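Local coordinates for protein citrate lyase (Yersinia pestis, PDB 3QLL) that is a putative citrate lyase beta subunit of the CitE type, probably a magnesium-dependent lyase, at residues S47-P52 and K253-P258; D73-V78 and R107-D112; P103-I108 and Y132-K137. All coordinates share one frame; numbering follows the deposited sequence.

Contact 1: S47-P52 and K253-P258; sequences SWLFTP and KAAIHP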
ATOM      1  N   SER A  47     -14.188 -17.848  13.821  1.00 52.80           N
ATOM      2  CA  SER A  47     -14.826 -18.381  12.616  1.00 60.07           C
ATOM      3  C   SER A  47     -16.203 -17.772  12.345  1.00 52.47           C
ATOM      4  O   SER A  47     -17.065 -17.756  13.208  1.00 57.58           O
ATOM      5  CB  SER A  47     -14.962 -19.917  12.709  1.00 56.09           C
ATOM      6  OG  SER A  47     -15.379 -20.324  14.000  1.00 62.24           O
ATOM      7  N   TRP A  48     -16.398 -17.306  11.133  1.00 50.94           N
ATOM      8  CA  TRP A  48     -17.693 -16.821  10.685  1.00 54.93           C
ATOM      9  C   TRP A  48     -18.187 -17.650   9.509  1.00 49.57           C
ATOM     10  O   TRP A  48     -17.584 -17.632   8.437  1.00 46.34           O
ATOM     11  CB  TRP A  48     -17.607 -15.343  10.277  1.00 47.29           C
ATOM     12  CG  TRP A  48     -17.314 -14.441  11.426  1.00 56.14           C
ATOM     13  CD1 TRP A  48     -16.194 -14.454  12.216  1.00 54.20           C
ATOM     14  CD2 TRP A  48     -18.119 -13.361  11.898  1.00 56.26           C
ATOM     15  NE1 TRP A  48     -16.264 -13.470  13.154  1.00 57.74           N
ATOM     16  CE2 TRP A  48     -17.423 -12.764  12.979  1.00 59.08           C
ATOM     17  CE3 TRP A  48     -19.348 -12.820  11.502  1.00 49.87           C
ATOM     18  CZ2 TRP A  48     -17.929 -11.672  13.693  1.00 52.22           C
ATOM     19  CZ3 TRP A  48     -19.859 -11.737  12.214  1.00 57.50           C
ATOM     20  CH2 TRP A  48     -19.148 -11.170  13.294  1.00 59.66           C
ATOM     21  N   LEU A  49     -19.282 -18.365   9.697  1.00 56.66           N
ATOM     22  CA  LEU A  49     -19.767 -19.292   8.669  1.00 56.86           C
ATOM     23  C   LEU A  49     -20.965 -18.738   7.936  1.00 62.40           C
ATOM     24  O   LEU A  49     -22.019 -18.507   8.549  1.00 62.68           O
ATOM     25  CB  LEU A  49     -20.119 -20.634   9.277  1.00 45.60           C
ATOM     26  CG  LEU A  49     -20.608 -21.716   8.318  1.00 57.77           C
ATOM     27  CD1 LEU A  49     -19.618 -22.159   7.197  1.00 48.07           C
ATOM     28  CD2 LEU A  49     -21.016 -22.884   9.193  1.00 59.81           C
ATOM     29  N   PHE A  50     -20.817 -18.584   6.621  1.00 57.79           N
ATOM     30  CA  PHE A  50     -21.923 -18.185   5.751  1.00 59.94           C
ATOM     31  C   PHE A  50     -22.781 -19.409   5.468  1.00 64.66           C
ATOM     32  O   PHE A  50     -22.284 -20.406   4.978  1.00 64.75           O
ATOM     33  CB  PHE A  50     -21.420 -17.603   4.419  1.00 54.37           C
ATOM     34  CG  PHE A  50     -20.844 -16.227   4.513  1.00 55.80           C
ATOM     35  CD1 PHE A  50     -21.676 -15.114   4.613  1.00 52.31           C
ATOM     36  CD2 PHE A  50     -19.461 -16.029   4.465  1.00 59.21           C
ATOM     37  CE1 PHE A  50     -21.142 -13.839   4.682  1.00 60.16           C
ATOM     38  CE2 PHE A  50     -18.923 -14.744   4.525  1.00 59.72           C
ATOM     39  CZ  PHE A  50     -19.766 -13.653   4.638  1.00 62.33           C
ATOM     40  N   THR A  51     -24.065 -19.330   5.788  1.00 59.47           N
ATOM     41  CA  THR A  51     -25.004 -20.316   5.278  1.00 74.06           C
ATOM     42  C   THR A  51     -26.239 -19.629   4.680  1.00 65.19           C
ATOM     43  O   THR A  51     -26.850 -18.748   5.303  1.00 61.27           O
ATOM     44  CB  THR A  51     -25.447 -21.314   6.398  1.00 84.87           C
ATOM     45  OG1 THR A  51     -25.887 -20.595   7.560  1.00 85.28           O
ATOM     46  CG2 THR A  51     -24.280 -22.188   6.798  1.00 91.64           C
ATOM     47  N   PRO A  52     -26.611 -20.048   3.463  1.00 64.84           N
ATOM     48  CA  PRO A  52     -27.750 -19.490   2.733  1.00 65.63           C
ATOM     49  C   PRO A  52     -29.015 -19.724   3.521  1.00 69.93           C
ATOM     50  O   PRO A  52     -29.120 -20.750   4.201  1.00 72.54           O
ATOM     51  CB  PRO A  52     -27.761 -20.274   1.423  1.00 71.28           C
ATOM     52  CG  PRO A  52     -26.982 -21.522   1.714  1.00 75.20           C
ATOM     53  CD  PRO A  52     -25.937 -21.112   2.705  1.00 68.77           C
ATOM     54  N   LYS A 253     -11.498 -15.446  10.467  1.00 44.68           N
ATOM     55  CA  LYS A 253     -11.623 -15.737   9.054  1.00 50.63           C
ATOM     56  C   LYS A 253     -13.007 -16.343   8.741  1.00 55.75           C
ATOM     57  O   LYS A 253     -13.512 -17.196   9.483  1.00 50.76           O
ATOM     58  CB  LYS A 253     -10.495 -16.691   8.608  1.00 50.87           C
ATOM     59  CG  LYS A 253     -10.481 -17.073   7.142  1.00 44.04           C
ATOM     60  CD  LYS A 253      -9.201 -17.855   6.793  1.00 52.90           C
ATOM     61  CE  LYS A 253      -9.135 -18.221   5.299  1.00 51.07           C
ATOM     62  NZ  LYS A 253      -8.984 -17.031   4.411  1.00 44.61           N
ATOM     63  N   ALA A 254     -13.603 -15.890   7.638  1.00 45.92           N
ATOM     64  CA  ALA A 254     -14.892 -16.408   7.203  1.00 46.41           C
ATOM     65  C   ALA A 254     -14.764 -17.773   6.553  1.00 46.26           C
ATOM     66  O   ALA A 254     -13.664 -18.243   6.199  1.00 53.02           O
ATOM     67  CB  ALA A 254     -15.576 -15.424   6.241  1.00 42.43           C
ATOM     68  N   ALA A 255     -15.906 -18.391   6.313  1.00 43.40           N
ATOM     69  CA  ALA A 255     -15.907 -19.751   5.811  1.00 45.47           C
ATOM     70  C   ALA A 255     -17.185 -19.945   5.027  1.00 53.28           C
ATOM     71  O   ALA A 255     -18.175 -19.283   5.288  1.00 58.38           O
ATOM     72  CB  ALA A 255     -15.798 -20.768   6.968  1.00 45.97           C
ATOM     73  N   ILE A 256     -17.175 -20.882   4.091  1.00 65.65           N
ATOM     74  CA  ILE A 256     -18.336 -21.080   3.243  1.00 66.99           C
ATOM     75  C   ILE A 256     -18.729 -22.545   3.296  1.00 72.04           C
ATOM     76  O   ILE A 256     -19.639 -22.965   2.596  1.00 79.39           O
ATOM     77  CB  ILE A 256     -18.067 -20.638   1.771  1.00 58.88           C
ATOM     78  CG1 ILE A 256     -16.593 -20.802   1.401  1.00 63.86           C
ATOM     79  CG2 ILE A 256     -18.468 -19.188   1.565  1.00 53.31           C
ATOM     80  CD1 ILE A 256     -16.186 -22.206   1.072  1.00 71.23           C
ATOM     81  N   HIS A 257     -18.078 -23.296   4.183  1.00 74.80           N
ATOM     82  CA  HIS A 257     -18.386 -24.712   4.394  1.00 79.45           C
ATOM     83  C   HIS A 257     -17.918 -25.167   5.782  1.00 77.19           C
ATOM     84  O   HIS A 257     -16.808 -24.824   6.203  1.00 81.76           O
ATOM     85  CB  HIS A 257     -17.713 -25.563   3.307  1.00 79.85           C
ATOM     86  CG  HIS A 257     -18.179 -26.986   3.282  1.00 84.25           C
ATOM     87  ND1 HIS A 257     -17.983 -27.853   4.337  1.00 87.12           N
ATOM     88  CD2 HIS A 257     -18.835 -27.695   2.330  1.00 87.85           C
ATOM     89  CE1 HIS A 257     -18.497 -29.032   4.035  1.00 85.01           C
ATOM     90  NE2 HIS A 257     -19.018 -28.963   2.823  1.00 83.89           N
ATOM     91  N   PRO A 258     -18.776 -25.892   6.521  1.00 75.48           N
ATOM     92  CA  PRO A 258     -18.493 -26.308   7.905  1.00 74.53           C
ATOM     93  C   PRO A 258     -17.204 -27.142   8.077  1.00 69.80           C
ATOM     94  O   PRO A 258     -16.661 -27.199   9.180  1.00 77.90           O
ATOM     95  CB  PRO A 258     -19.718 -27.162   8.270  1.00 80.61           C
ATOM     96  CG  PRO A 258     -20.817 -26.687   7.369  1.00 76.43           C
ATOM     97  CD  PRO A 258     -20.122 -26.309   6.079  1.00 79.58           C
TER
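The first and last strands of an eight-stranded parallel barrel meet here and close it. Strand 47-52 pairs in parallel with strand 253-255, and the two axes cross at -27°. Trp48 lies level with Ala254 and Leu49 with Ala255. The ladder is uneven. Trp48 N reaches Lys253 O at 3.3 Å, a long and weak bond. Ala255 N donates to Trp48 O at 2.8 Å, but the N-H is bent well off line, so this bond is weak too. The firm one is Phe50 N to Ala255 O, 3.0 Å and nearly straight at 173°.

Side chains pack on both faces of the ladder. On the outer face, Leu49 holds CG anti to its backbone N (chi1 -179°). This brings Leu49 CD1 to 4.1 Å from Ala255 CB and to 3.6 Å from the backbone N of His257. Leu49 CD2 rests 4.2 Å from Pro258 CG, so the leucine covers the start of the turn after strand 253-255. On the inner face, Phe50 CE2 lies 3.8 Å from Ala254 CB. Ala255 O sits at the edge of the Phe50 ring, near its plane.

Polar ends are held by residues beyond the two segments. Lys253 NZ bridges to Glu241 and Asp226, and Ser47 OG bonds to Asn265 and Asp68. Helix 261-267 covers Ser47 and Ala255 from outside. Helix 235-248 packs on Lys253, and strand 69-73 continues the sheet on the other side of strand 47-52.

Contact 2: D73-V78 and R107-D112; sequences DLEDSV and RINGLD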
ATOM      1  N   ASP A  73     -27.308 -15.962   5.219  1.00 62.53           N
ATOM      2  CA  ASP A  73     -26.983 -15.185   4.039  1.00 65.04           C
ATOM      3  C   ASP A  73     -28.184 -15.024   3.125  1.00 61.85           C
ATOM      4  O   ASP A  73     -28.732 -16.007   2.642  1.00 61.58           O
ATOM      5  CB  ASP A  73     -25.795 -15.821   3.299  1.00 59.33           C
ATOM      6  CG  ASP A  73     -25.284 -14.962   2.161  1.00 58.71           C
ATOM      7  OD1 ASP A  73     -25.355 -13.704   2.246  1.00 53.97           O
ATOM      8  OD2 ASP A  73     -24.700 -15.557   1.235  1.00 61.70           O
ATOM      9  N   LEU A  74     -28.512 -13.768   2.822  1.00 59.37           N
ATOM     10  CA  LEU A  74     -29.565 -13.442   1.870  1.00 58.63           C
ATOM     11  C   LEU A  74     -29.017 -13.070   0.502  1.00 60.68           C
ATOM     12  O   LEU A  74     -29.789 -12.820  -0.417  1.00 64.05           O
ATOM     13  CB  LEU A  74     -30.423 -12.298   2.391  1.00 55.02           C
ATOM     14  CG  LEU A  74     -31.196 -12.540   3.685  1.00 61.83           C
ATOM     15  CD1 LEU A  74     -31.892 -11.246   4.103  1.00 57.14           C
ATOM     16  CD2 LEU A  74     -32.174 -13.751   3.555  1.00 59.12           C
ATOM     17  N   GLU A  75     -27.697 -12.988   0.366  1.00 68.13           N
ATOM     18  CA  GLU A  75     -27.119 -12.405  -0.843  1.00 77.21           C
ATOM     19  C   GLU A  75     -26.683 -13.455  -1.869  1.00 79.51           C
ATOM     20  O   GLU A  75     -27.512 -14.146  -2.442  1.00 84.18           O
ATOM     21  CB  GLU A  75     -25.946 -11.480  -0.539  1.00 78.80           C
ATOM     22  CG  GLU A  75     -25.657 -10.545  -1.699  1.00 78.50           C
ATOM     23  CD  GLU A  75     -24.365  -9.814  -1.508  1.00 80.08           C
ATOM     24  OE1 GLU A  75     -23.660 -10.193  -0.558  1.00 80.06           O
ATOM     25  OE2 GLU A  75     -24.064  -8.859  -2.270  1.00 84.36           O
ATOM     26  N   ASP A  76     -25.367 -13.594  -2.055  1.00 83.66           N
ATOM     27  CA  ASP A  76     -24.807 -14.223  -3.261  1.00 98.95           C
ATOM     28  C   ASP A  76     -25.045 -15.718  -3.337  1.00 91.98           C
ATOM     29  O   ASP A  76     -25.006 -16.298  -4.414  1.00100.05           O
ATOM     30  CB  ASP A  76     -23.312 -13.889  -3.435  1.00109.13           C
ATOM     31  CG  ASP A  76     -23.080 -12.597  -4.233  1.00120.00           C
ATOM     32  OD1 ASP A  76     -23.990 -12.192  -4.991  1.00127.72           O
ATOM     33  OD2 ASP A  76     -21.999 -11.974  -4.095  1.00117.26           O
ATOM     34  N   SER A  77     -25.336 -16.330  -2.199  1.00 83.17           N
ATOM     35  CA  SER A  77     -25.675 -17.747  -2.186  1.00 92.17           C
ATOM     36  C   SER A  77     -27.154 -17.969  -2.549  1.00 92.11           C
ATOM     37  O   SER A  77     -27.533 -19.035  -3.028  1.00106.91           O
ATOM     38  CB  SER A  77     -25.355 -18.331  -0.808  1.00 96.36           C
ATOM     39  OG  SER A  77     -26.104 -17.691   0.209  1.00 96.69           O
ATOM     40  N   VAL A  78     -27.974 -16.949  -2.332  1.00 80.27           N
ATOM     41  CA  VAL A  78     -29.397 -16.996  -2.652  1.00 79.43           C
ATOM     42  C   VAL A  78     -29.651 -16.456  -4.061  1.00 82.37           C
ATOM     43  O   VAL A  78     -29.218 -15.353  -4.396  1.00 84.43           O
ATOM     44  CB  VAL A  78     -30.228 -16.182  -1.643  1.00 84.18           C
ATOM     45  CG1 VAL A  78     -31.703 -16.332  -1.954  1.00 68.88           C
ATOM     46  CG2 VAL A  78     -29.955 -16.652  -0.239  1.00 75.77           C
ATOM     47  N   ARG A 107     -26.379 -11.419   6.859  1.00 52.33           N
ATOM     48  CA  ARG A 107     -25.987 -10.625   5.723  1.00 56.05           C
ATOM     49  C   ARG A 107     -27.167 -10.367   4.799  1.00 60.26           C
ATOM     50  O   ARG A 107     -27.680 -11.282   4.114  1.00 60.46           O
ATOM     51  CB  ARG A 107     -24.866 -11.287   4.943  1.00 51.65           C
ATOM     52  CG  ARG A 107     -24.541 -10.481   3.698  1.00 48.21           C
ATOM     53  CD  ARG A 107     -23.240 -10.916   3.075  1.00 50.91           C
ATOM     54  NE  ARG A 107     -23.406 -12.135   2.279  1.00 49.31           N
ATOM     55  CZ  ARG A 107     -22.445 -12.657   1.524  1.00 52.85           C
ATOM     56  NH1 ARG A 107     -21.229 -12.128   1.516  1.00 51.95           N
ATOM     57  NH2 ARG A 107     -22.675 -13.759   0.844  1.00 55.38           N
ATOM     58  N   ILE A 108     -27.591  -9.109   4.764  1.00 57.00           N
ATOM     59  CA  ILE A 108     -28.659  -8.707   3.858  1.00 54.21           C
ATOM     60  C   ILE A 108     -28.063  -8.400   2.517  1.00 50.24           C
ATOM     61  O   ILE A 108     -26.847  -8.358   2.352  1.00 53.28           O
ATOM     62  CB  ILE A 108     -29.399  -7.476   4.376  1.00 55.04           C
ATOM     63  CG1 ILE A 108     -28.431  -6.301   4.511  1.00 53.62           C
ATOM     64  CG2 ILE A 108     -30.017  -7.766   5.724  1.00 59.19           C
ATOM     65  CD1 ILE A 108     -29.072  -5.032   4.980  1.00 59.87           C
ATOM     66  N   ASN A 109     -28.923  -8.177   1.549  1.00 53.03           N
ATOM     67  CA  ASN A 109     -28.465  -7.735   0.253  1.00 55.16           C
ATOM     68  C   ASN A 109     -28.025  -6.258   0.263  1.00 59.90           C
ATOM     69  O   ASN A 109     -28.281  -5.504   1.221  1.00 57.70           O
ATOM     70  CB  ASN A 109     -29.553  -7.965  -0.782  1.00 55.67           C
ATOM     71  CG  ASN A 109     -29.847  -9.458  -0.982  1.00 67.21           C
ATOM     72  OD1 ASN A 109     -29.235 -10.094  -1.844  1.00 65.56           O
ATOM     73  ND2 ASN A 109     -30.794 -10.013  -0.201  1.00 58.04           N
ATOM     74  N   GLY A 110     -27.287  -5.861  -0.766  1.00 59.99           N
ATOM     75  CA  GLY A 110     -26.775  -4.500  -0.799  1.00 63.76           C
ATOM     76  C   GLY A 110     -27.855  -3.420  -0.711  1.00 63.43           C
ATOM     77  O   GLY A 110     -28.988  -3.595  -1.183  1.00 54.49           O
ATOM     78  N   LEU A 111     -27.501  -2.323  -0.040  1.00 64.53           N
ATOM     79  CA  LEU A 111     -28.372  -1.157   0.085  1.00 63.94           C
ATOM     80  C   LEU A 111     -28.778  -0.585  -1.268  1.00 64.19           C
ATOM     81  O   LEU A 111     -29.857   0.005  -1.433  1.00 62.37           O
ATOM     82  CB  LEU A 111     -27.684  -0.091   0.889  1.00 63.21           C
ATOM     83  CG  LEU A 111     -28.233   0.137   2.282  1.00 74.75           C
ATOM     84  CD1 LEU A 111     -27.294   1.130   2.972  1.00 70.32           C
ATOM     85  CD2 LEU A 111     -29.655   0.707   2.195  1.00 71.07           C
ATOM     86  N   ASP A 112     -27.912  -0.796  -2.248  1.00 56.78           N
ATOM     87  CA  ASP A 112     -28.186  -0.322  -3.578  1.00 62.57           C
ATOM     88  C   ASP A 112     -28.945  -1.387  -4.406  1.00 67.46           C
ATOM     89  O   ASP A 112     -29.003  -1.261  -5.623  1.00 69.03           O
ATOM     90  CB  ASP A 112     -26.889   0.063  -4.269  1.00 70.90           C
ATOM     91  CG  ASP A 112     -25.883  -1.076  -4.310  1.00 80.47           C
ATOM     92  OD1 ASP A 112     -26.028  -2.047  -3.525  1.00 77.37           O
ATOM     93  OD2 ASP A 112     -24.912  -0.974  -5.096  1.00 82.55           O
TER
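Arg107 grips the carboxylate of Asp73 side-on with two nitrogens. Arg107 NE donates to Asp73 OD1 at 2.5 Å, and Arg107 NH2 donates to Asp73 OD2 at 2.7 Å. OD1 lies at the guanidinium edge, in its plane. The carboxylate is turned 55° from that plane, so both oxygens are met from off their own plane. Glu75 adds a second charge. Glu75 OE1 sits over the centre of one guanidinium face, 3.4 Å from Arg107 CZ, and no N-H points at it.

The next shell fixes Asp73. Glu75 N donates to Asp73 OD1 at 3.1 Å, which makes an Asx turn. It comes from the carboxylate face opposite Arg107 NE. Ser77 OG donates to Asp73 OD2 at 2.8 Å, again from the face opposite the arginine. Each carboxylate oxygen therefore has two donors.

The two loops are also tied outside this network. Leu74 N bonds to Arg107 O at 2.9 Å. Asn109 ND2 reaches Leu74 O at 3.0 Å from above the carbonyl plane, and also bonds to Asp119. Lys83 NZ bonds to Asn109 OD1 and to the carbonyls of Leu74, Glu75 and Val78.

Arg107 is a predicted substrate-binding residue. The Asp73 bridge fixes the rotation of its guanidinium group, consistent with a guanidinium held in place for the substrate at the C-terminal ends of the barrel strands.

Contact 3: P103-I108 and Y132-K137; sequences PLALRI and YLVLPK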
ATOM      1  N   PRO A 103     -24.271 -16.560  19.085  1.00104.87           N
ATOM      2  CA  PRO A 103     -24.499 -15.288  18.383  1.00 94.91           C
ATOM      3  C   PRO A 103     -24.779 -15.490  16.892  1.00 81.07           C
ATOM      4  O   PRO A 103     -24.226 -16.401  16.258  1.00 73.28           O
ATOM      5  CB  PRO A 103     -23.188 -14.535  18.596  1.00 90.12           C
ATOM      6  CG  PRO A 103     -22.167 -15.594  18.728  1.00 88.18           C
ATOM      7  CD  PRO A 103     -22.849 -16.756  19.417  1.00102.65           C
ATOM      8  N   LEU A 104     -25.661 -14.653  16.356  1.00 69.92           N
ATOM      9  CA  LEU A 104     -26.180 -14.851  15.021  1.00 71.39           C
ATOM     10  C   LEU A 104     -25.928 -13.619  14.168  1.00 73.21           C
ATOM     11  O   LEU A 104     -26.113 -12.489  14.623  1.00 75.12           O
ATOM     12  CB  LEU A 104     -27.673 -15.124  15.102  1.00 81.68           C
ATOM     13  CG  LEU A 104     -28.352 -15.557  13.811  1.00 91.23           C
ATOM     14  CD1 LEU A 104     -27.719 -16.838  13.306  1.00 93.61           C
ATOM     15  CD2 LEU A 104     -29.824 -15.767  14.066  1.00 95.86           C
ATOM     16  N   ALA A 105     -25.517 -13.831  12.926  1.00 66.55           N
ATOM     17  CA  ALA A 105     -25.289 -12.717  12.005  1.00 64.39           C
ATOM     18  C   ALA A 105     -26.246 -12.819  10.836  1.00 58.58           C
ATOM     19  O   ALA A 105     -26.701 -13.917  10.492  1.00 61.00           O
ATOM     20  CB  ALA A 105     -23.829 -12.700  11.510  1.00 53.52           C
ATOM     21  N   LEU A 106     -26.611 -11.681  10.262  1.00 56.61           N
ATOM     22  CA  LEU A 106     -27.419 -11.706   9.045  1.00 61.73           C
ATOM     23  C   LEU A 106     -26.794 -10.823   7.965  1.00 56.55           C
ATOM     24  O   LEU A 106     -26.747  -9.621   8.104  1.00 56.41           O
ATOM     25  CB  LEU A 106     -28.843 -11.226   9.341  1.00 57.62           C
ATOM     26  CG  LEU A 106     -29.808 -11.099   8.160  1.00 59.40           C
ATOM     27  CD1 LEU A 106     -30.219 -12.446   7.518  1.00 59.64           C
ATOM     28  CD2 LEU A 106     -31.050 -10.322   8.587  1.00 62.71           C
ATOM     29  N   ARG A 107     -26.379 -11.419   6.859  1.00 52.33           N
ATOM     30  CA  ARG A 107     -25.987 -10.625   5.723  1.00 56.05           C
ATOM     31  C   ARG A 107     -27.167 -10.367   4.799  1.00 60.26           C
ATOM     32  O   ARG A 107     -27.680 -11.282   4.114  1.00 60.46           O
ATOM     33  CB  ARG A 107     -24.866 -11.287   4.943  1.00 51.65           C
ATOM     34  CG  ARG A 107     -24.541 -10.481   3.698  1.00 48.21           C
ATOM     35  CD  ARG A 107     -23.240 -10.916   3.075  1.00 50.91           C
ATOM     36  NE  ARG A 107     -23.406 -12.135   2.279  1.00 49.31           N
ATOM     37  CZ  ARG A 107     -22.445 -12.657   1.524  1.00 52.85           C
ATOM     38  NH1 ARG A 107     -21.229 -12.128   1.516  1.00 51.95           N
ATOM     39  NH2 ARG A 107     -22.675 -13.759   0.844  1.00 55.38           N
ATOM     40  N   ILE A 108     -27.591  -9.109   4.764  1.00 57.00           N
ATOM     41  CA  ILE A 108     -28.659  -8.707   3.858  1.00 54.21           C
ATOM     42  C   ILE A 108     -28.063  -8.400   2.517  1.00 50.24           C
ATOM     43  O   ILE A 108     -26.847  -8.358   2.352  1.00 53.28           O
ATOM     44  CB  ILE A 108     -29.399  -7.476   4.376  1.00 55.04           C
ATOM     45  CG1 ILE A 108     -28.431  -6.301   4.511  1.00 53.62           C
ATOM     46  CG2 ILE A 108     -30.017  -7.766   5.724  1.00 59.19           C
ATOM     47  CD1 ILE A 108     -29.072  -5.032   4.980  1.00 59.87           C
ATOM     48  N   TYR A 132     -25.598  -9.374  14.680  1.00 59.73           N
ATOM     49  CA  TYR A 132     -24.730  -8.742  13.713  1.00 54.99           C
ATOM     50  C   TYR A 132     -25.458  -8.589  12.412  1.00 54.55           C
ATOM     51  O   TYR A 132     -25.991  -9.553  11.879  1.00 59.09           O
ATOM     52  CB  TYR A 132     -23.455  -9.551  13.488  1.00 55.19           C
ATOM     53  CG  TYR A 132     -22.564  -9.636  14.685  1.00 55.66           C
ATOM     54  CD1 TYR A 132     -21.832  -8.530  15.119  1.00 49.10           C
ATOM     55  CD2 TYR A 132     -22.482 -10.811  15.419  1.00 62.68           C
ATOM     56  CE1 TYR A 132     -21.016  -8.620  16.227  1.00 55.46           C
ATOM     57  CE2 TYR A 132     -21.678 -10.912  16.534  1.00 64.02           C
ATOM     58  CZ  TYR A 132     -20.947  -9.815  16.936  1.00 66.59           C
ATOM     59  OH  TYR A 132     -20.142  -9.934  18.042  1.00 70.17           O
ATOM     60  N   LEU A 133     -25.499  -7.370  11.899  1.00 49.67           N
ATOM     61  CA  LEU A 133     -26.022  -7.124  10.584  1.00 49.02           C
ATOM     62  C   LEU A 133     -24.841  -6.955   9.638  1.00 49.96           C
ATOM     63  O   LEU A 133     -24.060  -6.032   9.781  1.00 45.96           O
ATOM     64  CB  LEU A 133     -26.886  -5.864  10.573  1.00 55.41           C
ATOM     65  CG  LEU A 133     -27.613  -5.773   9.232  1.00 66.89           C
ATOM     66  CD1 LEU A 133     -28.409  -7.059   8.992  1.00 68.65           C
ATOM     67  CD2 LEU A 133     -28.484  -4.551   9.125  1.00 74.36           C
ATOM     68  N   VAL A 134     -24.697  -7.859   8.682  1.00 48.23           N
ATOM     69  CA  VAL A 134     -23.556  -7.850   7.774  1.00 52.15           C
ATOM     70  C   VAL A 134     -23.952  -7.186   6.452  1.00 47.42           C
ATOM     71  O   VAL A 134     -24.859  -7.632   5.771  1.00 52.68           O
ATOM     72  CB  VAL A 134     -23.006  -9.293   7.517  1.00 44.12           C
ATOM     73  CG1 VAL A 134     -21.775  -9.275   6.630  1.00 41.46           C
ATOM     74  CG2 VAL A 134     -22.693  -9.971   8.838  1.00 48.88           C
ATOM     75  N   LEU A 135     -23.309  -6.067   6.141  1.00 45.51           N
ATOM     76  CA  LEU A 135     -23.647  -5.290   4.960  1.00 48.65           C
ATOM     77  C   LEU A 135     -22.618  -5.482   3.840  1.00 52.66           C
ATOM     78  O   LEU A 135     -21.454  -5.086   4.000  1.00 57.12           O
ATOM     79  CB  LEU A 135     -23.751  -3.811   5.322  1.00 51.84           C
ATOM     80  CG  LEU A 135     -24.116  -2.941   4.120  1.00 56.51           C
ATOM     81  CD1 LEU A 135     -25.574  -3.243   3.735  1.00 47.12           C
ATOM     82  CD2 LEU A 135     -23.854  -1.439   4.396  1.00 56.90           C
ATOM     83  N   PRO A 136     -23.037  -6.057   2.698  1.00 46.91           N
ATOM     84  CA  PRO A 136     -22.157  -6.262   1.541  1.00 44.10           C
ATOM     85  C   PRO A 136     -21.838  -4.964   0.850  1.00 49.88           C
ATOM     86  O   PRO A 136     -22.605  -3.987   0.948  1.00 46.92           O
ATOM     87  CB  PRO A 136     -23.007  -7.135   0.589  1.00 46.69           C
ATOM     88  CG  PRO A 136     -24.355  -6.837   0.935  1.00 50.40           C
ATOM     89  CD  PRO A 136     -24.394  -6.543   2.421  1.00 53.39           C
ATOM     90  N   LYS A 137     -20.710  -4.966   0.156  1.00 53.37           N
ATOM     91  CA  LYS A 137     -20.310  -3.831  -0.646  1.00 47.80           C
ATOM     92  C   LYS A 137     -20.370  -2.503   0.124  1.00 51.70           C
ATOM     93  O   LYS A 137     -20.896  -1.512  -0.376  1.00 57.03           O
ATOM     94  CB  LYS A 137     -21.160  -3.761  -1.921  1.00 47.65           C
ATOM     95  CG  LYS A 137     -20.354  -3.435  -3.155  1.00 67.86           C
ATOM     96  CD  LYS A 137     -21.231  -3.162  -4.378  1.00 90.83           C
ATOM     97  CE  LYS A 137     -20.379  -2.880  -5.622  1.00108.43           C
ATOM     98  NZ  LYS A 137     -19.385  -3.962  -5.951  1.00120.50           N
TER
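Strands 104-107 and 132-135 run parallel, their axes 4.5 Å apart at closest and inclined at 27°. They are neighbours in the barrel and form a beta-alpha-beta unit with helix 114-125. The ladder alternates between the strands. Tyr132 N donates to Leu104 O, and Leu106 N donates to Tyr132 O at 2.7 Å. Val134 N then donates to Leu106 O at 2.8 Å. The last rung, Ile108 N to Val134 O, is weak.

Ala105, Arg107, Tyr132 and Val134 share the inner face. Ala105 CB meets Tyr132 CB at 3.7 Å, and Val134 CG2 lies beside the same methyl. Val134 CB touches Arg107 CB at 3.7 Å, so the aliphatic start of the arginine is packed against the next strand. Pro103 CB approaches the edge of the Tyr132 ring, near its plane. That ring also meets Trp48, and its OH bonds to Thr42.

Leu106 and Leu133 lie on the outer face. Helix 114-125 covers Leu106 and Ile108 through Leu123, and Leu133 packs on Met151. Leu133 CD1 leans over the backbone, close to Leu106 O. Leu133 CD1 also meets Ile108 CG2 at 3.7 Å, the two side chains crossing at about a right angle. Ile108 has CG1 between its backbone N and carbonyl carbon (chi1 60°), and its extended chain carries CD1 to 4.1 Å from Leu135 CD1. On the other side of strand 132-135 the barrel continues with strand 159-164, whose Arg159 pairs with Leu133 through the backbone; Val134 packs on Ile163.

Pro136 packs against Glu165, a predicted magnesium ligand, and Lys137 N bonds to that carboxylate. The ring of Pro136 also lies against the loop that follows Arg107, with CD 3.1 Å from Ile108 O.

From the N terminus, the chain enters at strand 47-52 and does not meet its partner in contact 1 until 253-258. That contact closes the barrel, and the loop it spans holds both others. Contact 2 joins the loops after strands 69-73 and 104-107. Contact 3 then pairs strand 104-107 with 132-135. These two do not nest: they follow one another along the chain and share Arg107 and Ile108. Contacts 1 and 2 also touch, through Thr51 O and Asp73 N. Phe50 of contact 1 packs on Arg107, so the barrel closure, the loop network and the strand pair meet around one predicted substrate-binding side chain.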